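Local coordinates for protein carboxylesterase SOBER1 (Arabidopsis thaliana, PDB 6AVX) that hydrolyses short-chain carboxylic esters and phosphatidylcholine and restrains the hypersensitive response that the bacterial effector AvrBsT triggers in the plant, at residues A[162-167]-A[192-197]. The protein carries 1 engineered substitution. Sequence-based numbering, arbitrary orientation.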
ATOM      1  N   ASP A 162      11.262  -3.875 -12.830  1.00  8.24           N
ATOM      2  CA  ASP A 162      10.696  -2.547 -12.649  1.00  7.00           C
ATOM      3  C   ASP A 162      11.814  -1.509 -12.660  1.00  7.38           C
ATOM      4  O   ASP A 162      12.734  -1.562 -11.834  1.00  8.75           O
ATOM      5  CB  ASP A 162       9.967  -2.551 -11.307  1.00  7.13           C
ATOM      6  CG  ASP A 162       9.061  -1.352 -11.100  1.00  7.12           C
ATOM      7  OD1 ASP A 162       9.331  -0.257 -11.638  1.00  7.24           O
ATOM      8  OD2 ASP A 162       8.052  -1.514 -10.362  1.00  7.26           O
ATOM      9  N   ARG A 163      11.732  -0.550 -13.582  1.00  6.95           N
ATOM     10  CA  ARG A 163      12.691   0.544 -13.698  1.00  7.79           C
ATOM     11  C   ARG A 163      12.096   1.870 -13.265  1.00  7.99           C
ATOM     12  O   ARG A 163      12.740   2.913 -13.413  1.00  9.38           O
ATOM     13  CB  ARG A 163      13.248   0.638 -15.120  1.00 10.90           C
ATOM     14  CG  ARG A 163      13.997  -0.627 -15.542  1.00 13.72           C
ATOM     15  CD  ARG A 163      14.866  -0.416 -16.776  1.00 18.81           C
ATOM     16  NE  ARG A 163      15.779   0.722 -16.627  1.00 22.01           N
ATOM     17  CZ  ARG A 163      15.972   1.679 -17.535  1.00 26.16           C
ATOM     18  NH1 ARG A 163      15.355   1.645 -18.708  1.00 24.31           N
ATOM     19  NH2 ARG A 163      16.816   2.670 -17.279  1.00 38.84           N
ATOM     20  N   MET A 164      10.886   1.848 -12.715  1.00  7.36           N
ATOM     21  CA  MET A 164      10.285   3.053 -12.176  0.51  7.95           C
ATOM     22  C   MET A 164      10.358   3.099 -10.666  1.00  6.71           C
ATOM     23  O   MET A 164      10.697   4.147 -10.107  1.00  7.81           O
ATOM     24  CB  MET A 164       8.848   3.189 -12.655  0.51  7.36           C
ATOM     25  CG  MET A 164       8.825   3.416 -14.136  0.51 10.15           C
ATOM     26  SD  MET A 164       7.193   3.385 -14.844  0.51  9.36           S
ATOM     27  CE  MET A 164       6.429   4.764 -13.985  0.51 12.36           C
ATOM     28  N   VAL A 165      10.075   1.991 -10.014  1.00  6.29           N
ATOM     29  CA  VAL A 165      10.350   1.782  -8.602  1.00  7.06           C
ATOM     30  C   VAL A 165      11.215   0.535  -8.593  1.00  6.62           C
ATOM     31  O   VAL A 165      10.726  -0.578  -8.801  1.00  6.93           O
ATOM     32  CB  VAL A 165       9.077   1.593  -7.777  1.00  6.68           C
ATOM     33  CG1 VAL A 165       9.443   1.314  -6.320  1.00  7.52           C
ATOM     34  CG2 VAL A 165       8.192   2.824  -7.881  1.00  7.41           C
ATOM     35  N   LEU A 166      12.528   0.730  -8.463  1.00  8.20           N
ATOM     36  CA  LEU A 166      13.453  -0.369  -8.658  1.00  9.44           C
ATOM     37  C   LEU A 166      13.162  -1.503  -7.695  1.00  8.81           C
ATOM     38  O   LEU A 166      12.776  -1.292  -6.547  1.00  8.93           O
ATOM     39  CB  LEU A 166      14.900   0.075  -8.449  1.00 10.47           C
ATOM     40  CG  LEU A 166      15.468   1.144  -9.368  1.00 18.60           C
ATOM     41  CD1 LEU A 166      16.954   0.896  -9.471  1.00 40.22           C
ATOM     42  CD2 LEU A 166      14.873   1.160 -10.737  1.00 18.09           C
ATOM     43  N   PHE A 167      13.374  -2.718  -8.174  1.00  9.16           N
ATOM     44  CA  PHE A 167      13.182  -3.901  -7.344  1.00 10.08           C
ATOM     45  C   PHE A 167      13.953  -3.782  -6.031  1.00 10.24           C
ATOM     46  O   PHE A 167      13.458  -4.190  -4.970  1.00 10.02           O
ATOM     47  CB  PHE A 167      13.614  -5.128  -8.153  1.00 11.70           C
ATOM     48  CG  PHE A 167      13.360  -6.451  -7.476  1.00 10.17           C
ATOM     49  CD1 PHE A 167      12.080  -6.965  -7.362  1.00 10.48           C
ATOM     50  CD2 PHE A 167      14.420  -7.210  -6.994  1.00 13.73           C
ATOM     51  CE1 PHE A 167      11.851  -8.188  -6.769  1.00 10.47           C
ATOM     52  CE2 PHE A 167      14.194  -8.439  -6.390  1.00 15.76           C
ATOM     53  CZ  PHE A 167      12.907  -8.928  -6.284  1.00 13.14           C
ATOM     54  N   LEU A 192       8.383  -9.070 -14.551  1.00 10.72           N
ATOM     55  CA  LEU A 192       7.361  -8.038 -14.458  1.00  9.71           C
ATOM     56  C   LEU A 192       8.021  -6.685 -14.245  1.00  7.04           C
ATOM     57  O   LEU A 192       8.995  -6.567 -13.506  1.00  7.82           O
ATOM     58  CB  LEU A 192       6.430  -8.358 -13.290  1.00  9.80           C
ATOM     59  CG  LEU A 192       5.249  -7.410 -13.074  1.00  9.14           C
ATOM     60  CD1 LEU A 192       4.276  -7.486 -14.227  1.00 12.08           C
ATOM     61  CD2 LEU A 192       4.522  -7.726 -11.776  1.00 10.02           C
ATOM     62  N   GLY A 193       7.482  -5.676 -14.902  1.00  7.70           N
ATOM     63  CA  GLY A 193       7.883  -4.307 -14.688  1.00  6.77           C
ATOM     64  C   GLY A 193       6.952  -3.585 -13.738  1.00  6.68           C
ATOM     65  O   GLY A 193       6.465  -4.155 -12.752  1.00  7.43           O
ATOM     66  N   HIS A 194       6.688  -2.315 -14.040  1.00  6.35           N
ATOM     67  CA  HIS A 194       5.913  -1.455 -13.154  1.00  6.51           C
ATOM     68  C   HIS A 194       4.449  -1.497 -13.573  1.00  8.43           C
ATOM     69  O   HIS A 194       3.914  -0.568 -14.170  1.00  9.16           O
ATOM     70  CB  HIS A 194       6.448  -0.035 -13.200  1.00  7.67           C
ATOM     71  CG  HIS A 194       5.988   0.801 -12.060  1.00  7.42           C
ATOM     72  ND1 HIS A 194       6.365   0.543 -10.762  1.00  7.90           N
ATOM     73  CD2 HIS A 194       5.162   1.870 -12.016  1.00  9.96           C
ATOM     74  CE1 HIS A 194       5.796   1.428  -9.958  1.00  8.89           C
ATOM     75  NE2 HIS A 194       5.077   2.252 -10.700  1.00 10.86           N
ATOM     76  N   SER A 195       3.812  -2.622 -13.270  1.00  8.21           N
ATOM     77  CA  SER A 195       2.418  -2.829 -13.632  1.00  7.54           C
ATOM     78  C   SER A 195       1.890  -3.931 -12.738  1.00  7.49           C
ATOM     79  O   SER A 195       2.636  -4.554 -11.981  1.00  8.16           O
ATOM     80  CB  SER A 195       2.274  -3.221 -15.109  1.00  9.13           C
ATOM     81  OG  SER A 195       2.885  -4.472 -15.354  1.00 10.19           O
ATOM     82  N   ILE A 196       0.588  -4.168 -12.848  1.00  8.19           N
ATOM     83  CA  ILE A 196      -0.089  -5.236 -12.126  1.00  8.95           C
ATOM     84  C   ILE A 196      -0.397  -6.359 -13.095  1.00  9.49           C
ATOM     85  O   ILE A 196      -0.984  -6.116 -14.154  1.00 10.86           O
ATOM     86  CB  ILE A 196      -1.403  -4.739 -11.512  1.00  9.07           C
ATOM     87  CG1 ILE A 196      -1.128  -3.610 -10.525  1.00 10.29           C
ATOM     88  CG2 ILE A 196      -2.152  -5.908 -10.836  1.00 10.48           C
ATOM     89  CD1 ILE A 196      -2.381  -3.005  -9.936  1.00 13.39           C
ATOM     90  N   SER A 197      -0.074  -7.581 -12.716  1.00  9.08           N
ATOM     91  CA  SER A 197      -0.524  -8.731 -13.487  1.00 11.03           C
ATOM     92  C   SER A 197      -1.693  -9.421 -12.794  1.00 10.38           C
ATOM     93  O   SER A 197      -1.856  -9.342 -11.573  1.00  9.63           O
ATOM     94  CB  SER A 197       0.606  -9.730 -13.682  1.00 13.81           C
ATOM     95  OG  SER A 197       0.895 -10.388 -12.471  1.00 14.15           O
TER
HETATM   96  O   HOH W   1       7.016  -3.937 -10.074  1.00  7.59           O
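Asp162 and Gly193 bring the two loops closest, their CA atoms 3.9 Å apart, and the chains diverge from there. Segment 162-167 folds back on the Asp162 carboxylate in an Asx turn, while segment 192-197 makes an inverse gamma turn centred on His194. Gly193 contributes backbone alone here, its CA lying 3.9 Å from Asp162 N.

The central bond is His194 ND1 to Asp162 OD2, 2.7 Å long and nearly straight at 167°. The acceptor lies in the ring plane and is met on its syn side, although carboxylate and ring planes are turned 60° apart. CG of His194 stands anti to the backbone N (chi1 -163°), on the side of segment 162-167. Aspartate suits its place because its short side chain offers two acceptors: OD1 takes the backbone N of Met164 at 2.8 Å and, from above the carboxylate plane, that of Val165 at 2.9 Å. These bonds hold the carboxylate in orientation. A water donates to OD2 and to Gly193 O, giving OD2 a second donor and bridging the two loops.

Met164 lays CB over one face of the imidazole, offset toward the rim and 4.0 Å from the His194 ring centroid, a CH-pi contact. Compact, branched Val165 places CG2 obliquely against His194 CE1, 3.5 Å away. Both groups are aliphatic carbon and offer the ring nitrogens no polar partner.

Asp162 and His194 are, by similarity, members of the charge relay system, completed by Ser108, which the His194 side chain approaches. As in other alpha/beta hydrolases, both stand on loops following strands of the parallel sheet: Asp162 between strand 154-159 and helix 167-171, His194 between strand 184-189, outermost and adjacent to 154-159, and helix 198-212.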